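Local coordinates for protein microbial serine proteinases; subtilisin (Bacillus subtilis, PDB 2GKO) that probably hydrolyses peptide bonds as a cold-adapted, calcium-loaded serine protease of the subtilisin family, at residues L33-N38 with Q69-H74; E225-G230 with I299-G304. One frame throughout, in Å; residues are numbered along the deposited sequence.

Both contacts reach the same large, mostly parallel beta sheet of the subtilase fold, on opposite sides of the chain's centre, with their own centres 23 Å apart and their nearest atoms about 7 Å apart. Interaction 1 joins the end of strand 29-34 to the start of helix 71-80 and holds His71 of the ligand pocket, probably part of the catalytic site. Interaction 2 opens only after it has closed along the chain, and ties strand 226-229 to a turn near the C-terminus. Helix 248-265, whose first turn carries Ser249 of the ligand pocket, packs on strand 226-229. The probable catalytic side and the C-terminal region are thus tied to one sheet, with calcium sites near both.

Interaction 1. Residues L33-N38 with Q69-H74. With PMS (phenylmethanesulfonic acid), chain G.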
# COMPACT_ATOMS: atom_id res chain seq x y z
N LEU A 33 -0.65 8.47 -1.91
CA LEU A 33 -1.77 9.35 -2.29
C LEU A 33 -2.80 9.20 -1.21
O LEU A 33 -3.45 8.18 -1.08
CB LEU A 33 -2.32 8.95 -3.66
CG LEU A 33 -1.56 9.52 -4.86
CD1 LEU A 33 -0.09 9.14 -4.90
CD2 LEU A 33 -2.28 9.00 -6.13
N ASP A 34 -2.93 10.23 -0.38
CA ASP A 34 -3.65 10.06 0.89
C ASP A 34 -3.95 11.42 1.51
O ASP A 34 -4.02 12.42 0.80
CB ASP A 34 -2.81 9.12 1.80
CG ASP A 34 -3.66 8.27 2.72
OD1 ASP A 34 -4.47 8.85 3.52
OD2 ASP A 34 -3.56 7.03 2.73
N THR A 35 -4.11 11.50 2.84
CA THR A 35 -4.46 12.72 3.55
C THR A 35 -3.29 13.67 3.73
O THR A 35 -3.45 14.68 4.40
CB THR A 35 -5.04 12.40 4.93
OG1 THR A 35 -4.09 11.70 5.74
CG2 THR A 35 -6.25 11.48 4.81
N GLY A 36 -2.14 13.32 3.15
CA GLY A 36 -0.89 14.06 3.32
C GLY A 36 0.03 13.25 4.19
O GLY A 36 -0.31 12.14 4.57
N VAL A 37 1.18 13.81 4.51
CA VAL A 37 2.15 13.19 5.42
C VAL A 37 2.82 14.27 6.23
O VAL A 37 3.13 15.35 5.71
CB VAL A 37 3.22 12.40 4.64
CG1 VAL A 37 4.21 11.75 5.61
CG2 VAL A 37 2.56 11.33 3.76
N ASN A 38 3.04 14.01 7.51
CA ASN A 38 3.87 14.88 8.31
C ASN A 38 5.32 14.63 7.92
O ASN A 38 5.95 13.69 8.38
CB ASN A 38 3.62 14.67 9.82
CG ASN A 38 4.51 15.55 10.68
OD1 ASN A 38 5.33 16.31 10.17
ND2 ASN A 38 4.35 15.46 11.99
N GLN A 69 -5.05 14.52 9.56
CA GLN A 69 -5.90 13.37 9.86
C GLN A 69 -5.07 12.23 10.50
O GLN A 69 -5.46 11.69 11.54
CB GLN A 69 -6.57 12.88 8.58
CG GLN A 69 -7.72 13.73 8.08
CD GLN A 69 -9.04 13.25 8.66
OE1 GLN A 69 -9.22 13.26 9.88
NE2 GLN A 69 -9.94 12.79 7.80
N GLY A 70 -3.95 11.87 9.89
CA GLY A 70 -3.12 10.78 10.36
C GLY A 70 -2.93 9.65 9.38
O GLY A 70 -1.89 9.03 9.36
N HIS A 71 -3.96 9.39 8.57
CA HIS A 71 -3.94 8.23 7.66
C HIS A 71 -2.71 8.19 6.77
O HIS A 71 -2.07 7.17 6.64
CB HIS A 71 -5.15 8.24 6.74
CG HIS A 71 -6.46 8.10 7.42
ND1 HIS A 71 -7.65 8.03 6.72
CD2 HIS A 71 -6.79 7.99 8.73
CE1 HIS A 71 -8.65 7.89 7.58
NE2 HIS A 71 -8.15 7.88 8.80
N GLY A 72 -2.43 9.28 6.07
CA GLY A 72 -1.34 9.32 5.14
C GLY A 72 -0.01 9.10 5.84
O GLY A 72 0.86 8.42 5.33
N THR A 73 0.15 9.71 7.02
CA THR A 73 1.37 9.54 7.78
C THR A 73 1.54 8.08 8.22
O THR A 73 2.64 7.53 8.15
CB THR A 73 1.40 10.52 8.97
OG1 THR A 73 1.34 11.88 8.50
CG2 THR A 73 2.73 10.42 9.72
N HIS A 74 0.44 7.47 8.65
CA HIS A 74 0.41 6.07 9.12
C HIS A 74 0.82 5.11 7.98
O HIS A 74 1.71 4.27 8.11
CB HIS A 74 -1.00 5.77 9.69
CG HIS A 74 -1.05 4.55 10.55
ND1 HIS A 74 -0.93 3.28 10.03
CD2 HIS A 74 -1.18 4.40 11.89
CE1 HIS A 74 -0.94 2.40 11.02
NE2 HIS A 74 -1.08 3.06 12.16
C PMS G . -9.15 3.57 4.67
S PMS G . -8.58 2.16 3.97
C1 PMS G . -8.63 3.81 6.08
C2 PMS G . -9.32 3.34 7.19
C3 PMS G . -8.85 3.58 8.49
C4 PMS G . -7.69 4.33 8.66
C5 PMS G . -7.01 4.84 7.57
C6 PMS G . -7.49 4.58 6.28
O2S PMS G . -9.30 1.99 2.72
O1S PMS G . -8.69 1.13 4.99
O HOH W 1 -7.17 7.61 3.87
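Thr35 and Gly72 meet at the tight centre of this contact. With chi1 at 61°, Thr35 OG1 sits between its own backbone N and carbonyl carbon, where it accepts the Gly72 N-H in a bond of 3.0 Å that is fairly straight at the hydrogen (160°). Beside it the Gly36 carbonyl presses on bare backbone, Gly36 O to Gly72 CA 3.1 Å in a CA-H...O contact; a beta carbon on Gly72 would strike that oxygen, so only glycine fits. At the next residue, Thr73 OG1 accepts the Asn38 N-H at 2.9 Å. Asp67 hydrogen-bonds both threonine hydroxyls, one with each carboxylate oxygen, and so braces the helix start against the strand end.

The other flank, with the partly exposed Gln69 and His71, is looser and wetter. Asp34 OD1 is 3.3 Å from His71 CB but 4.6 Å from His71 ND1, and the carboxylate and imidazole planes stand nearly perpendicular. A water in the plane of the ring bridges the gap: its O lies 2.9 Å from His71 ND1 and 3.0 Å from Asp34 OD1, to which it donates. The anti lone pair of OD1 also takes the Thr35 N-H. Atom C5 of phenylmethanesulfonic acid lies 3.2 Å above the plane of the imidazole, over its centre. An alanine in place of His71 would probably leave the ligand's phenyl ring without this surface and the water without its nitrogen partner.

By their family motifs Asp34, His71 and Ser249 correspond to the subtilisin catalytic triad, and the bound phenylmethanesulfonic acid is also hydrogen-bonded to Ser249 N and Asn168 ND2. The water-mediated link in place of a direct Asp-His bond is consistent with a histidine displaced from its working position in this complex.

Interaction 2. Residues E225-G230 with I299-G304; sequences EISAPG and IASGFG
A chi1 of -59° sets Ser227 OG anti to its carbonyl carbon, beside the backbone N, and from there the hydroxyl donates to Ser301 O at 2.9 Å. It meets that carbonyl nearly broadside, with a C=O...OG angle of 102°, and presses close to the neighbouring side chain, Ser227 OG to Ser301 CB 3.1 Å. Ser301 has its own OG between backbone N and carbonyl carbon, turned to Asp298, a calcium ligand, so its carbonyl and its hydroxyl serve different partners.

Two backbone bonds accompany it. The Phe303 N-H runs almost straight (173° at the hydrogen) to Glu225 O at 2.9 Å, although it approaches from above the carbonyl plane, and Ser227 N donates to Gly304 O at 2.8 Å. Residues 301-304 form a type II' beta turn whose own closing bond, Gly304 N to Ser301 O, is weak at 3.4 Å; residues 225-227 add three stronger bonds to residues 301-304. Gly302 suits its place twice over: its phi is positive, and a beta carbon would clash with Glu225 O.

Strand 226-229 pairs in parallel with strand 186-192 through Ile226 and Ala228, while Glu225 O and Ser227 N bond to the turn. Glu225 reaches helix 271-283, with a salt bridge to Arg275 and a hydrogen bond to Gln279. Phe303 lies on Gln279, Ala282 and Ser283 of that helix and meets Tyr217 edge-to-face, and Ile226 touches both Ala282 and Ala255, so that its side chain reaches both helix 271-283 and helix 248-265.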
# COMPACT_ATOMS: atom_id res chain seq x y z
N GLU A 225 -5.67 -9.65 -4.88
CA GLU A 225 -4.41 -10.07 -5.50
C GLU A 225 -3.47 -10.69 -4.47
O GLU A 225 -3.01 -11.80 -4.65
CB GLU A 225 -3.77 -8.89 -6.22
CG GLU A 225 -2.57 -9.23 -7.10
CD GLU A 225 -2.44 -8.30 -8.29
OE1 GLU A 225 -3.39 -7.60 -8.65
OE2 GLU A 225 -1.35 -8.27 -8.91
N ILE A 226 -3.17 -9.96 -3.41
CA ILE A 226 -2.28 -10.45 -2.38
C ILE A 226 -2.78 -9.96 -1.02
O ILE A 226 -3.67 -9.11 -0.97
CB ILE A 226 -0.81 -9.98 -2.64
CG1 ILE A 226 -0.69 -8.45 -2.53
CG2 ILE A 226 -0.28 -10.46 -3.99
CD1 ILE A 226 0.72 -7.96 -2.74
N SER A 227 -2.23 -10.52 0.05
CA SER A 227 -2.58 -10.19 1.40
C SER A 227 -1.36 -9.65 2.17
O SER A 227 -0.22 -10.04 1.93
CB SER A 227 -3.14 -11.42 2.11
OG SER A 227 -4.29 -11.92 1.43
N ALA A 228 -1.61 -8.74 3.10
CA ALA A 228 -0.55 -8.23 3.96
C ALA A 228 -1.13 -7.80 5.28
O ALA A 228 -2.33 -7.66 5.40
CB ALA A 228 0.17 -7.06 3.29
N PRO A 229 -0.29 -7.60 6.29
CA PRO A 229 -0.78 -7.20 7.62
C PRO A 229 -1.59 -5.90 7.61
O PRO A 229 -1.11 -4.88 7.11
CB PRO A 229 0.51 -7.04 8.42
CG PRO A 229 1.44 -7.97 7.76
CD PRO A 229 1.17 -7.81 6.30
N GLY A 230 -2.79 -5.94 8.17
CA GLY A 230 -3.66 -4.77 8.19
C GLY A 230 -4.45 -4.50 9.45
O GLY A 230 -5.02 -3.41 9.57
N ILE A 299 -10.97 -15.63 -2.82
CA ILE A 299 -11.51 -14.27 -2.83
C ILE A 299 -11.16 -13.47 -1.57
O ILE A 299 -11.28 -12.25 -1.57
CB ILE A 299 -13.06 -14.24 -3.03
CG1 ILE A 299 -13.77 -14.95 -1.88
CG2 ILE A 299 -13.43 -14.82 -4.39
CD1 ILE A 299 -15.28 -14.88 -1.98
N ALA A 300 -10.74 -14.15 -0.52
CA ALA A 300 -10.36 -13.49 0.72
C ALA A 300 -8.95 -12.93 0.68
O ALA A 300 -8.71 -11.82 1.15
CB ALA A 300 -10.48 -14.43 1.87
N SER A 301 -8.04 -13.69 0.10
CA SER A 301 -6.62 -13.44 0.22
C SER A 301 -5.87 -13.37 -1.12
O SER A 301 -4.67 -13.14 -1.12
CB SER A 301 -5.99 -14.50 1.11
OG SER A 301 -6.13 -15.79 0.54
N GLY A 302 -6.57 -13.52 -2.24
CA GLY A 302 -5.94 -13.63 -3.53
C GLY A 302 -4.93 -14.78 -3.53
O GLY A 302 -5.22 -15.87 -3.01
N PHE A 303 -3.74 -14.53 -4.08
CA PHE A 303 -2.74 -15.59 -4.30
C PHE A 303 -2.05 -16.01 -3.01
O PHE A 303 -1.52 -17.13 -2.91
CB PHE A 303 -1.67 -15.12 -5.28
CG PHE A 303 -2.15 -14.81 -6.68
CD1 PHE A 303 -3.51 -14.80 -7.04
CD2 PHE A 303 -1.21 -14.53 -7.66
CE1 PHE A 303 -3.90 -14.48 -8.31
CE2 PHE A 303 -1.59 -14.22 -8.93
CZ PHE A 303 -2.93 -14.20 -9.28
N GLY A 304 -2.05 -15.12 -2.02
CA GLY A 304 -1.40 -15.34 -0.75
C GLY A 304 -0.70 -14.12 -0.18
O GLY A 304 -1.06 -12.99 -0.51